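PDB 4QMK: type III secretion system effector protein ExoU from Pseudomonas fluorescens, which probably acts as a patatin-like phospholipase A2 toxin, delivered by a type III secretion system and brought to the plasma membrane through a phosphatidylinositol 4,5-bisphosphate-binding domain. Local coordinates for residues Glu44-Ile49 with Val60-Pro65; Arg56-Val61 with Arg433-Phe438; Thr226-Glu231 with Leu264-Asp269; Leu243-Thr248 with Val258-Asn263; Asn509-Ala514 with Gly552-Leu557. All coordinates share one frame; numbering follows the deposited sequence.

Contact 1: residues Glu44-Ile49 with Val60-Pro65; sequences ERNLSI and VVSPPP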
# COMPACT_ATOMS: atom_id res chain seq x y z
N GLU A 44 -1.87 22.85 -35.74
CA GLU A 44 -2.17 21.44 -36.01
C GLU A 44 -3.66 21.10 -35.86
O GLU A 44 -4.08 19.99 -36.20
CB GLU A 44 -1.33 20.53 -35.10
CG GLU A 44 -1.74 20.56 -33.64
CD GLU A 44 -0.95 19.59 -32.78
OE1 GLU A 44 0.05 18.97 -33.25
OE2 GLU A 44 -1.37 19.44 -31.61
N ARG A 45 -4.43 22.04 -35.33
CA ARG A 45 -5.87 21.89 -35.27
C ARG A 45 -6.55 22.74 -36.30
O ARG A 45 -7.81 22.78 -36.37
CB ARG A 45 -6.33 22.16 -33.87
CG ARG A 45 -5.72 21.06 -32.97
CD ARG A 45 -6.39 20.91 -31.67
NE ARG A 45 -7.81 20.80 -31.88
CZ ARG A 45 -8.67 20.63 -30.90
NH1 ARG A 45 -8.19 20.45 -29.68
NH2 ARG A 45 -9.98 20.60 -31.14
N ASN A 46 -5.72 23.36 -37.15
CA ASN A 46 -6.17 24.19 -38.22
C ASN A 46 -7.26 25.13 -37.71
O ASN A 46 -8.35 25.17 -38.25
CB ASN A 46 -6.73 23.33 -39.31
CG ASN A 46 -5.72 22.35 -39.87
OD1 ASN A 46 -4.92 22.70 -40.73
ND2 ASN A 46 -5.80 21.12 -39.43
N LEU A 47 -6.95 25.88 -36.66
CA LEU A 47 -7.94 26.66 -36.02
C LEU A 47 -8.28 27.88 -36.83
O LEU A 47 -7.37 28.62 -37.20
CB LEU A 47 -7.44 27.10 -34.67
CG LEU A 47 -8.31 28.13 -33.96
CD1 LEU A 47 -9.57 27.45 -33.47
CD2 LEU A 47 -7.56 28.70 -32.78
N SER A 48 -9.58 28.11 -37.07
CA SER A 48 -10.05 29.29 -37.74
C SER A 48 -11.18 29.94 -36.94
O SER A 48 -11.97 29.26 -36.28
CB SER A 48 -10.58 28.96 -39.12
OG SER A 48 -9.59 28.45 -40.00
N ILE A 49 -11.25 31.26 -37.02
CA ILE A 49 -12.22 32.01 -36.30
C ILE A 49 -12.83 33.07 -37.19
O ILE A 49 -12.08 33.88 -37.76
CB ILE A 49 -11.59 32.74 -35.13
CG1 ILE A 49 -10.90 31.76 -34.21
CG2 ILE A 49 -12.66 33.49 -34.34
CD1 ILE A 49 -10.23 32.42 -33.01
N VAL A 60 -13.68 27.00 -36.06
CA VAL A 60 -13.62 25.74 -36.75
C VAL A 60 -12.28 25.10 -36.47
O VAL A 60 -11.22 25.74 -36.50
CB VAL A 60 -13.81 25.95 -38.26
CG1 VAL A 60 -13.78 24.64 -38.99
CG2 VAL A 60 -15.16 26.61 -38.52
N VAL A 61 -12.34 23.82 -36.15
CA VAL A 61 -11.17 23.05 -35.87
C VAL A 61 -11.20 21.65 -36.38
O VAL A 61 -12.22 21.14 -36.75
CB VAL A 61 -10.89 22.95 -34.38
CG1 VAL A 61 -10.57 24.31 -33.82
CG2 VAL A 61 -12.04 22.31 -33.66
N SER A 62 -10.02 21.06 -36.43
CA SER A 62 -9.79 19.70 -36.83
C SER A 62 -9.39 19.01 -35.55
O SER A 62 -9.04 19.68 -34.58
CB SER A 62 -8.61 19.68 -37.81
OG SER A 62 -7.41 19.99 -37.12
N PRO A 63 -9.44 17.67 -35.53
CA PRO A 63 -9.03 16.90 -34.38
C PRO A 63 -7.55 17.04 -34.05
O PRO A 63 -6.75 17.24 -34.97
CB PRO A 63 -9.27 15.45 -34.84
CG PRO A 63 -10.27 15.58 -35.89
CD PRO A 63 -9.85 16.81 -36.62
N PRO A 64 -7.19 16.94 -32.75
CA PRO A 64 -5.79 16.87 -32.35
C PRO A 64 -5.25 15.50 -32.70
O PRO A 64 -6.04 14.58 -32.99
CB PRO A 64 -5.82 16.98 -30.83
CG PRO A 64 -7.22 16.71 -30.39
CD PRO A 64 -8.11 16.89 -31.60
N PRO A 65 -3.92 15.35 -32.69
CA PRO A 65 -3.34 14.05 -32.94
C PRO A 65 -3.57 13.16 -31.68
O PRO A 65 -3.89 13.69 -30.62
CB PRO A 65 -1.86 14.38 -33.15
CG PRO A 65 -1.64 15.52 -32.24
CD PRO A 65 -2.91 16.33 -32.25
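Ser62 N donates to Arg45 O at 2.8 Å, with an N-H...O angle of 157°. In return Arg45 NE donates to Ser62 O at 3.2 Å, nearly along the C=O axis, although the oxygen lies tilted from the guanidinium plane. The bend of the Arg45 chain at chi3 (50°) places NE, the donor to Ser62 O. The ring of Pro64 covers one face of the guanidinium, with CD over its centre and 3.8 Å from CZ. Val61 CG2 meets the edge of the same group near NH2. The Ser62 hydroxyl is held from another side chain: Asn46 ND2 donates to Ser62 OG at 3.0 Å, and OG lies close to the amide plane. Farther along, Ser48 and Val60 form an antiparallel hydrogen-bonded pair, with Ser48 N to Val60 O at 2.9 Å and Val60 N to Ser48 O at 2.8 Å. Leu47 and Val61 lie side by side and point the same way, CD1 against CG1. Asn46 and Leu47 both face Val42 in a G1 beta bulge. The contact joins the two strands of a beta hairpin, 47-51 and 57-61. Helix 450-461 packs on Arg45 and Leu47 through Met452, while strand 36-42 lies beyond strand 47-51, where Gly41 N bonds to Ser48 OG.

Contact 2: residues Arg56-Val61 with Arg433-Phe438; sequences RVEVVV and RERHEF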
# COMPACT_ATOMS: atom_id res chain seq x y z
N ARG A 56 -21.76 37.34 -33.51
CA ARG A 56 -21.66 35.92 -33.37
C ARG A 56 -20.28 35.52 -33.90
O ARG A 56 -19.85 35.97 -34.96
CB ARG A 56 -22.74 35.21 -34.22
CG ARG A 56 -24.19 35.40 -33.78
CD ARG A 56 -24.54 34.49 -32.60
NE ARG A 56 -24.53 33.08 -32.99
CZ ARG A 56 -24.35 32.04 -32.16
NH1 ARG A 56 -24.15 32.22 -30.85
NH2 ARG A 56 -24.36 30.81 -32.65
N VAL A 57 -19.61 34.64 -33.18
CA VAL A 57 -18.34 34.12 -33.61
C VAL A 57 -18.40 32.62 -33.82
O VAL A 57 -19.03 31.90 -33.07
CB VAL A 57 -17.25 34.50 -32.60
CG1 VAL A 57 -16.00 33.67 -32.76
CG2 VAL A 57 -16.93 35.97 -32.76
N GLU A 58 -17.68 32.17 -34.83
CA GLU A 58 -17.63 30.78 -35.21
C GLU A 58 -16.16 30.27 -35.23
O GLU A 58 -15.30 30.84 -35.89
CB GLU A 58 -18.28 30.71 -36.59
CG GLU A 58 -17.86 29.62 -37.51
CD GLU A 58 -18.43 29.79 -38.92
OE1 GLU A 58 -19.33 30.66 -39.11
OE2 GLU A 58 -18.02 29.02 -39.82
N VAL A 59 -15.89 29.19 -34.51
CA VAL A 59 -14.58 28.60 -34.46
C VAL A 59 -14.61 27.25 -35.15
O VAL A 59 -15.44 26.44 -34.85
CB VAL A 59 -14.14 28.35 -33.02
CG1 VAL A 59 -12.77 27.72 -32.98
CG2 VAL A 59 -14.17 29.65 -32.21
N VAL A 60 -13.68 27.00 -36.06
CA VAL A 60 -13.62 25.74 -36.75
C VAL A 60 -12.28 25.10 -36.47
O VAL A 60 -11.22 25.74 -36.50
CB VAL A 60 -13.81 25.95 -38.26
CG1 VAL A 60 -13.78 24.64 -38.99
CG2 VAL A 60 -15.16 26.61 -38.52
N VAL A 61 -12.34 23.82 -36.15
CA VAL A 61 -11.17 23.05 -35.87
C VAL A 61 -11.20 21.65 -36.38
O VAL A 61 -12.22 21.14 -36.75
CB VAL A 61 -10.89 22.95 -34.38
CG1 VAL A 61 -10.57 24.31 -33.82
CG2 VAL A 61 -12.04 22.31 -33.66
N ARG A 433 -13.44 18.38 -39.91
CA ARG A 433 -13.61 19.73 -39.37
C ARG A 433 -14.86 19.80 -38.57
O ARG A 433 -15.84 19.21 -38.92
CB ARG A 433 -13.70 20.75 -40.48
CG ARG A 433 -12.42 20.92 -41.24
CD ARG A 433 -11.27 21.49 -40.41
NE ARG A 433 -10.09 21.63 -41.25
CZ ARG A 433 -9.21 20.67 -41.51
NH1 ARG A 433 -9.37 19.45 -41.01
NH2 ARG A 433 -8.16 20.93 -42.31
N GLU A 434 -14.85 20.63 -37.55
CA GLU A 434 -15.99 20.78 -36.70
C GLU A 434 -16.13 22.28 -36.42
O GLU A 434 -15.12 22.97 -36.28
CB GLU A 434 -15.72 19.97 -35.46
CG GLU A 434 -16.89 19.77 -34.52
CD GLU A 434 -16.47 18.94 -33.32
OE1 GLU A 434 -15.44 19.30 -32.65
OE2 GLU A 434 -17.16 17.92 -33.06
N ARG A 435 -17.37 22.76 -36.37
CA ARG A 435 -17.64 24.16 -36.10
C ARG A 435 -18.35 24.37 -34.75
O ARG A 435 -19.27 23.64 -34.39
CB ARG A 435 -18.51 24.72 -37.20
CG ARG A 435 -19.06 26.13 -36.95
CD ARG A 435 -19.51 26.83 -38.22
NE ARG A 435 -20.21 25.88 -39.06
CZ ARG A 435 -19.93 25.60 -40.33
NH1 ARG A 435 -19.06 26.29 -41.04
NH2 ARG A 435 -20.63 24.67 -40.92
N HIS A 436 -17.90 25.36 -34.00
CA HIS A 436 -18.48 25.66 -32.70
C HIS A 436 -18.83 27.10 -32.69
O HIS A 436 -18.00 27.90 -33.00
CB HIS A 436 -17.47 25.38 -31.60
CG HIS A 436 -17.05 23.95 -31.52
ND1 HIS A 436 -17.92 22.96 -31.13
CD2 HIS A 436 -15.88 23.35 -31.80
CE1 HIS A 436 -17.29 21.79 -31.17
NE2 HIS A 436 -16.05 22.00 -31.56
N GLU A 437 -20.05 27.44 -32.32
CA GLU A 437 -20.50 28.82 -32.37
C GLU A 437 -20.54 29.39 -30.97
O GLU A 437 -20.78 28.67 -30.01
CB GLU A 437 -21.88 28.90 -32.97
CG GLU A 437 -22.11 27.98 -34.17
CD GLU A 437 -23.47 28.19 -34.82
OE1 GLU A 437 -24.29 27.24 -34.81
OE2 GLU A 437 -23.72 29.31 -35.30
N PHE A 438 -20.33 30.70 -30.86
CA PHE A 438 -20.31 31.40 -29.57
C PHE A 438 -20.95 32.76 -29.74
O PHE A 438 -20.86 33.37 -30.79
CB PHE A 438 -18.86 31.59 -29.09
CG PHE A 438 -18.09 30.30 -28.91
CD1 PHE A 438 -17.38 29.72 -29.94
CD2 PHE A 438 -18.04 29.70 -27.68
CE1 PHE A 438 -16.69 28.53 -29.75
CE2 PHE A 438 -17.37 28.51 -27.47
CZ PHE A 438 -16.69 27.93 -28.50
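An antiparallel strand pair at one side of a four-stranded sheet brings Val57-Val61 against Glu434-Phe438. Three hydrogen-bonded pairs, Val57 with Phe438, Val59 with His436 and Val61 with Glu434, alternate with two non-hydrogen-bonded ones. In the middle pair, Val59 N donates to His436 O at 2.9 Å and His436 N to Val59 O at 2.8 Å. Toward its Val57 end the face with Val57, Val59 and Phe438 is apolar. Phe438 CE1 reaches Val59 CG2 at 3.7 Å, and Ala444 of helix 441-446 touches all three residues. Toward Val61 the same face carries His436 and Glu434, where His436 NE2 bonds to Glu434 OE1 at 3.0 Å, from above the carboxylate plane. Strand 434-438 is the outermost strand of this sheet within the chain. It follows helix 408-431, and so returns the chain to the N-terminal hairpin of strands 47-51 and 57-61. The other face carries charge. Glu58 has CG anti to the backbone N (chi1 152°), and its chain extends across Arg435. Arg435 NH1 makes a salt bridge to Glu58 OE2 at 3.2 Å, in its own guanidinium plane but from above the carboxylate, with the two planes 90° apart. Val60 CG2 lies beside Arg435 CB at 4.1 Å. Arg56, poorly ordered, folds back by bends at chi2 and chi3. Its NH2 makes a weak hydrogen bond, part of a salt bridge, to Glu437 OE2 at 3.1 Å.

Contact 3: residues Thr226-Glu231 with Leu264-Asp269; sequences TFRDLE and LTPDMD
Arg228 reaches over the turn 265-268 from CB to its guanidinium. Its CB lies 3.4 Å from Pro266 O. The chain runs extended through CD and then bends at chi3 (-64°). NE meets Asp267 OD1 at 3.4 Å in a weak hydrogen bond that is part of a salt bridge. CZ sits over Pro266 CB, which covers the centre of one guanidinium face. NH2 also makes a weak bond to Asp267 OD1, at 3.5 Å. The backbone holds more firmly: Arg228 N donates to Pro266 O at 2.9 Å, on a lone pair in the carbonyl plane. Two helix starts meet here in the patatin-like domain. Thr226 is the N-cap of helix 227-236 and forms a capping box with Asp229, while Asp269 caps helix 270-278 and salt-bridges Arg189. A water bridges the two segments, 2.8 Å from Thr226 OG1 and donating to Asp267 OD1. On the buried side, Phe227 CE2 packs on Met268 CB at 4.1 Å, and Phe260 of strand 254-260 touches both residues.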
# COMPACT_ATOMS: atom_id res chain seq x y z
N THR A 226 6.66 -0.47 -12.18
CA THR A 226 5.29 -0.41 -11.73
C THR A 226 4.58 0.67 -12.50
O THR A 226 5.20 1.44 -13.23
CB THR A 226 5.17 -0.06 -10.25
OG1 THR A 226 5.87 1.17 -9.99
CG2 THR A 226 5.73 -1.18 -9.40
N PHE A 227 3.26 0.73 -12.33
CA PHE A 227 2.45 1.74 -12.96
C PHE A 227 2.84 3.13 -12.48
O PHE A 227 2.82 4.06 -13.25
CB PHE A 227 0.95 1.51 -12.65
CG PHE A 227 0.38 0.26 -13.28
CD1 PHE A 227 -0.10 0.28 -14.53
CD2 PHE A 227 0.35 -0.90 -12.60
CE1 PHE A 227 -0.61 -0.86 -15.12
CE2 PHE A 227 -0.16 -2.06 -13.19
CZ PHE A 227 -0.65 -2.03 -14.43
N ARG A 228 3.21 3.25 -11.21
CA ARG A 228 3.60 4.55 -10.67
C ARG A 228 4.90 5.02 -11.28
O ARG A 228 5.09 6.21 -11.42
CB ARG A 228 3.75 4.57 -9.12
CG ARG A 228 3.71 6.01 -8.56
CD ARG A 228 4.34 6.19 -7.17
NE ARG A 228 3.67 5.46 -6.08
CZ ARG A 228 2.50 5.82 -5.52
NH1 ARG A 228 1.82 6.87 -5.95
NH2 ARG A 228 1.99 5.08 -4.53
N ASP A 229 5.81 4.09 -11.57
CA ASP A 229 7.06 4.48 -12.18
C ASP A 229 6.79 5.08 -13.51
O ASP A 229 7.37 6.10 -13.87
CB ASP A 229 7.99 3.28 -12.41
CG ASP A 229 8.55 2.74 -11.14
OD1 ASP A 229 8.70 3.53 -10.18
OD2 ASP A 229 8.84 1.52 -11.10
N LEU A 230 5.95 4.40 -14.28
CA LEU A 230 5.60 4.86 -15.60
C LEU A 230 5.02 6.28 -15.56
O LEU A 230 5.51 7.15 -16.24
CB LEU A 230 4.66 3.87 -16.29
CG LEU A 230 5.31 2.58 -16.83
CD1 LEU A 230 4.31 1.75 -17.60
CD2 LEU A 230 6.46 2.89 -17.75
N GLU A 231 4.04 6.51 -14.71
CA GLU A 231 3.46 7.85 -14.55
C GLU A 231 4.54 8.92 -14.28
O GLU A 231 4.58 9.95 -14.94
CB GLU A 231 2.46 7.86 -13.40
CG GLU A 231 1.97 9.23 -12.96
CD GLU A 231 1.39 9.16 -11.54
OE1 GLU A 231 2.18 9.07 -10.57
OE2 GLU A 231 0.14 9.21 -11.40
N LEU A 264 -5.29 3.08 -9.18
CA LEU A 264 -5.80 1.98 -8.34
C LEU A 264 -4.73 1.05 -7.79
O LEU A 264 -4.91 0.45 -6.71
CB LEU A 264 -6.75 1.11 -9.17
CG LEU A 264 -8.12 1.65 -9.56
CD1 LEU A 264 -8.59 1.05 -10.88
CD2 LEU A 264 -9.12 1.37 -8.45
N THR A 265 -3.65 0.86 -8.56
CA THR A 265 -2.61 -0.15 -8.25
C THR A 265 -1.22 0.41 -8.59
O THR A 265 -0.45 -0.22 -9.31
CB THR A 265 -2.85 -1.43 -9.08
OG1 THR A 265 -2.61 -1.17 -10.49
CG2 THR A 265 -4.25 -1.88 -8.91
N PRO A 266 -0.89 1.57 -8.01
CA PRO A 266 0.34 2.25 -8.30
C PRO A 266 1.58 1.40 -8.15
O PRO A 266 2.47 1.47 -9.02
CB PRO A 266 0.36 3.39 -7.28
CG PRO A 266 -0.52 2.95 -6.16
CD PRO A 266 -1.59 2.17 -6.85
N ASP A 267 1.67 0.63 -7.08
CA ASP A 267 2.89 -0.13 -6.81
C ASP A 267 2.90 -1.53 -7.42
O ASP A 267 3.71 -2.37 -7.06
CB ASP A 267 3.11 -0.20 -5.31
CG ASP A 267 3.24 1.19 -4.65
OD1 ASP A 267 3.75 2.16 -5.30
OD2 ASP A 267 2.82 1.30 -3.46
N MET A 268 2.01 -1.81 -8.35
CA MET A 268 1.99 -3.13 -8.93
C MET A 268 2.88 -3.25 -10.13
O MET A 268 2.95 -2.35 -10.94
CB MET A 268 0.60 -3.51 -9.38
CG MET A 268 0.54 -5.01 -9.59
SD MET A 268 -0.98 -5.46 -10.25
CE MET A 268 -0.95 -7.24 -10.03
N ASP A 269 3.50 -4.42 -10.25
CA ASP A 269 4.37 -4.76 -11.34
C ASP A 269 3.53 -4.87 -12.57
O ASP A 269 2.46 -5.50 -12.54
CB ASP A 269 5.02 -6.11 -11.04
CG ASP A 269 6.04 -6.50 -12.07
OD1 ASP A 269 7.19 -6.03 -11.98
OD2 ASP A 269 5.71 -7.31 -12.96
O HOH W 1 5.62 1.80 -7.25

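Contact 4: residues Leu243-Thr248 with Val258-Asn263; sequences LNITGT and VVFNAN
Ile245 and Phe260 form the tightly packed part of this beta hairpin, made by strands 242-251 and 254-260 at one side of the mixed sheet of the patatin-like domain. They are an antiparallel hydrogen-bonded pair. Phe260 N donates to Ile245 O at 2.8 Å, and Ile245 N returns a bond to Phe260 O at 3.0 Å. Ile245 CG2 touches Phe260 CD2 at 4.2 Å, the two side chains crossing obliquely. Helix 270-278 packs on both residues, and Ala107 of helix 107-114 on Ile245. Gly247 and Val258 make the next hydrogen-bonded pair, with Val258 N to Gly247 O at 2.7 Å. Strand 242-251 also bonds through its backbone to strand 99-103, so the hairpin is joined to the parallel part of the sheet. The face with Asn244, Thr246 and Val259 is less buried. Thr246 CG2 comes no nearer to segment 258-263 than Val258 O, at 3.7 Å. Toward the end of the pairing a water accepts from Ala262 N at 2.8 Å; its unusually short approach to Leu243 O is doubtful. Beside it, Asn244 and Asn261 lie side by side with their amide planes 77° apart. Asn261 CG lies between the backbone N and carbonyl carbon (chi1 63°), on the Asn244 side. Asn261 OD1 is taken by Leu264 N, while Asn261 ND2 donates to Asn244 OD1 at 3.1 Å, in its own amide plane, with an N-H...O angle of 156°.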
# COMPACT_ATOMS: atom_id res chain seq x y z
N LEU A 243 0.26 3.86 -18.29
CA LEU A 243 -0.29 2.59 -18.77
C LEU A 243 -1.53 2.20 -18.02
O LEU A 243 -1.56 2.34 -16.79
CB LEU A 243 0.76 1.50 -18.60
CG LEU A 243 0.36 0.04 -18.90
CD1 LEU A 243 0.04 -0.13 -20.37
CD2 LEU A 243 1.48 -0.88 -18.51
N ASN A 244 -2.53 1.72 -18.76
CA ASN A 244 -3.70 1.07 -18.22
C ASN A 244 -3.76 -0.31 -18.77
O ASN A 244 -3.81 -0.50 -19.97
CB ASN A 244 -4.98 1.70 -18.73
CG ASN A 244 -5.28 2.93 -18.05
OD1 ASN A 244 -5.74 2.92 -16.94
ND2 ASN A 244 -4.99 4.01 -18.68
N ILE A 245 -3.86 -1.28 -17.90
CA ILE A 245 -4.10 -2.61 -18.31
C ILE A 245 -5.51 -2.97 -17.82
O ILE A 245 -5.88 -2.75 -16.66
CB ILE A 245 -3.04 -3.52 -17.74
CG1 ILE A 245 -1.77 -3.19 -18.45
CG2 ILE A 245 -3.43 -4.98 -17.97
CD1 ILE A 245 -0.67 -4.21 -18.23
N THR A 246 -6.30 -3.53 -18.71
CA THR A 246 -7.70 -3.78 -18.45
C THR A 246 -8.14 -5.14 -18.87
O THR A 246 -7.52 -5.77 -19.69
CB THR A 246 -8.51 -2.75 -19.24
OG1 THR A 246 -8.16 -1.45 -18.73
CG2 THR A 246 -9.97 -2.94 -19.05
N GLY A 247 -9.23 -5.60 -18.32
CA GLY A 247 -9.80 -6.85 -18.78
C GLY A 247 -11.07 -7.23 -18.13
O GLY A 247 -11.45 -6.66 -17.11
N THR A 248 -11.71 -8.24 -18.67
CA THR A 248 -12.99 -8.64 -18.15
C THR A 248 -13.03 -10.10 -17.84
O THR A 248 -12.81 -10.91 -18.71
CB THR A 248 -14.07 -8.34 -19.18
OG1 THR A 248 -13.99 -6.95 -19.54
CG2 THR A 248 -15.44 -8.68 -18.64
N VAL A 258 -11.74 -5.62 -14.67
CA VAL A 258 -10.55 -5.53 -13.86
C VAL A 258 -9.72 -4.39 -14.44
O VAL A 258 -9.61 -4.26 -15.65
CB VAL A 258 -9.80 -6.83 -13.94
CG1 VAL A 258 -8.54 -6.79 -13.10
CG2 VAL A 258 -10.69 -7.95 -13.49
N VAL A 259 -9.16 -3.53 -13.59
CA VAL A 259 -8.37 -2.37 -14.08
C VAL A 259 -7.12 -2.11 -13.24
O VAL A 259 -7.19 -1.89 -12.03
CB VAL A 259 -9.25 -1.09 -14.05
CG1 VAL A 259 -8.46 0.13 -14.53
CG2 VAL A 259 -10.51 -1.29 -14.87
N PHE A 260 -5.99 -2.17 -13.89
CA PHE A 260 -4.73 -1.86 -13.25
C PHE A 260 -4.24 -0.56 -13.86
O PHE A 260 -4.27 -0.41 -15.06
CB PHE A 260 -3.72 -2.94 -13.57
CG PHE A 260 -4.09 -4.32 -13.08
CD1 PHE A 260 -3.91 -4.66 -11.76
CD2 PHE A 260 -4.53 -5.24 -13.94
CE1 PHE A 260 -4.27 -5.91 -11.29
CE2 PHE A 260 -4.88 -6.51 -13.50
CZ PHE A 260 -4.75 -6.83 -12.17
N ASN A 261 -3.77 0.36 -13.04
CA ASN A 261 -3.19 1.62 -13.48
C ASN A 261 -2.58 2.39 -12.28
O ASN A 261 -2.61 1.91 -11.14
CB ASN A 261 -4.22 2.47 -14.19
CG ASN A 261 -5.41 2.89 -13.28
OD1 ASN A 261 -5.31 2.94 -12.04
ND2 ASN A 261 -6.53 3.16 -13.92
N ALA A 262 -2.05 3.59 -12.52
CA ALA A 262 -1.35 4.30 -11.44
C ALA A 262 -2.26 4.74 -10.30
O ALA A 262 -1.81 4.88 -9.16
CB ALA A 262 -0.59 5.48 -11.98
N ASN A 263 -3.53 4.93 -10.60
CA ASN A 263 -4.46 5.38 -9.58
C ASN A 263 -4.97 4.26 -8.65
O ASN A 263 -5.02 4.45 -7.43
CB ASN A 263 -5.59 6.17 -10.24
CG ASN A 263 -5.11 7.54 -10.75
OD1 ASN A 263 -3.91 7.88 -10.68
ND2 ASN A 263 -6.04 8.34 -11.27
O HOH W 2 -1.46 4.22 -15.17

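Contact 5: residues Asn509-Ala514 with Gly552-Leu557; sequences NLDALA and GLSKVL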
# COMPACT_ATOMS: atom_id res chain seq x y z
N ASN A 509 -8.27 39.50 -4.92
CA ASN A 509 -7.91 39.98 -6.21
C ASN A 509 -8.57 39.20 -7.28
O ASN A 509 -9.26 39.78 -8.12
CB ASN A 509 -6.40 40.04 -6.33
CG ASN A 509 -5.79 41.22 -5.54
OD1 ASN A 509 -6.48 42.16 -5.14
ND2 ASN A 509 -4.52 41.16 -5.33
N LEU A 510 -8.46 37.85 -7.21
CA LEU A 510 -9.20 36.96 -8.13
C LEU A 510 -10.68 37.29 -8.21
O LEU A 510 -11.22 37.36 -9.29
CB LEU A 510 -9.11 35.50 -7.67
CG LEU A 510 -8.02 34.62 -8.27
CD1 LEU A 510 -8.12 33.26 -7.64
CD2 LEU A 510 -8.17 34.51 -9.77
N ASP A 511 -11.37 37.46 -7.09
CA ASP A 511 -12.79 37.86 -7.18
C ASP A 511 -13.00 39.16 -7.95
O ASP A 511 -13.98 39.30 -8.66
CB ASP A 511 -13.39 38.06 -5.79
CG ASP A 511 -13.72 36.75 -5.09
OD1 ASP A 511 -13.20 35.62 -5.48
OD2 ASP A 511 -14.52 36.88 -4.10
N ALA A 512 -12.10 40.15 -7.79
CA ALA A 512 -12.29 41.46 -8.44
C ALA A 512 -12.06 41.38 -9.94
O ALA A 512 -12.54 42.21 -10.72
CB ALA A 512 -11.33 42.48 -7.83
N LEU A 513 -11.31 40.39 -10.36
CA LEU A 513 -11.03 40.20 -11.78
C LEU A 513 -12.32 39.96 -12.62
O LEU A 513 -12.45 40.44 -13.75
CB LEU A 513 -10.07 39.03 -11.93
CG LEU A 513 -9.11 39.14 -13.06
CD1 LEU A 513 -8.21 40.26 -12.67
CD2 LEU A 513 -8.32 37.86 -13.23
N ALA A 514 -13.26 39.23 -12.07
CA ALA A 514 -14.52 38.99 -12.78
C ALA A 514 -15.23 40.22 -13.36
O ALA A 514 -15.40 41.21 -12.69
CB ALA A 514 -15.48 38.23 -11.87
N GLY A 552 -14.56 34.95 5.37
CA GLY A 552 -14.92 33.54 5.15
C GLY A 552 -15.68 33.29 3.85
O GLY A 552 -16.25 32.20 3.67
N LEU A 553 -15.67 34.27 2.94
CA LEU A 553 -16.38 34.12 1.67
C LEU A 553 -15.66 34.80 0.46
O LEU A 553 -15.84 35.99 0.22
CB LEU A 553 -17.84 34.62 1.81
CG LEU A 553 -18.85 33.80 2.67
CD1 LEU A 553 -20.21 34.51 2.81
CD2 LEU A 553 -19.05 32.38 2.13
N SER A 554 -14.84 34.02 -0.26
CA SER A 554 -14.32 34.40 -1.57
C SER A 554 -15.35 33.81 -2.55
O SER A 554 -15.72 32.62 -2.44
CB SER A 554 -12.96 33.73 -1.85
OG SER A 554 -12.62 33.89 -3.22
N LYS A 555 -15.80 34.58 -3.51
CA LYS A 555 -16.78 34.06 -4.44
C LYS A 555 -16.21 33.05 -5.39
O LYS A 555 -16.91 32.11 -5.82
CB LYS A 555 -17.46 35.18 -5.20
CG LYS A 555 -18.29 36.00 -4.27
CD LYS A 555 -19.38 36.76 -4.98
CE LYS A 555 -20.36 37.27 -3.94
NZ LYS A 555 -21.33 38.21 -4.57
N VAL A 556 -14.94 33.19 -5.72
CA VAL A 556 -14.31 32.23 -6.61
C VAL A 556 -14.10 30.92 -5.88
O VAL A 556 -14.23 29.85 -6.48
CB VAL A 556 -12.98 32.73 -7.15
CG1 VAL A 556 -12.23 31.63 -7.83
CG2 VAL A 556 -13.23 33.85 -8.12
N LEU A 557 -13.78 30.99 -4.60
CA LEU A 557 -13.52 29.79 -3.84
C LEU A 557 -14.78 28.98 -3.64
O LEU A 557 -14.81 27.80 -3.87
CB LEU A 557 -12.88 30.11 -2.52
CG LEU A 557 -12.46 28.89 -1.69
CD1 LEU A 557 -11.56 27.95 -2.47
CD2 LEU A 557 -11.81 29.33 -0.40
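Asp511 points its carboxylate at the start of helix 555-585 and takes three hydrogen bonds there. CG stands anti to the carbonyl carbon (chi1 -77°), and chi2 of 17° sets how the two oxygens are turned. OD2 accepts from Lys555 N at 2.7 Å, on the syn side but tilted from the plane. OD1 has two donors, from opposite faces of the carboxylate plane: Ser554 OG at 2.9 Å, also syn but tilted, and Val556 N at 3.0 Å. In Ser554, OG is anti to the backbone N (chi1 168°). From there it gives its hydrogen to Asp511 OD1 and accepts a weak bond from Leu557 N at 3.4 Å. Lys555 extends away; of its side chain, only CB and CG lie near OD2. Val556 sets CG2 beside its own backbone N, where it comes 3.2 Å from Asp511 OD1. Its CG1, anti to that N, is 4.4 Å from Leu510 CD1. Leu523 of helix 517-526 touches both Leu510 and Val556. The negative carboxylate probably gains from the partial positive charge of the helix N-terminus. This is helix N-capping: Ser554 is the N-cap of helix 555-585, and Asp511, from helix 501-513, binds the first backbone N-H groups from outside.

Contacts 1 and 2 share Val60 and Val61 and hold successive strand pairs of the small antiparallel sheet. Both combine backbone pairing with arginine side chains. Their centres lie about 22 and 26 Å from the chain centre; both are partly buried, contact 2 with three exposed touching residues. Contacts 3 and 4 also touch, chiefly through Phe227 and Met268 against Phe260. Contact 4 is the most central, about 10 Å centre to centre, with no exposed touching residue; it adds one amide pair to strand pairing. Contact 3 has one isolated backbone bridge and otherwise relies on helix starts, a turn and a weak salt bridge. Contact 5, about 32 Å out centre to centre, joins two helices mainly through one carboxylate.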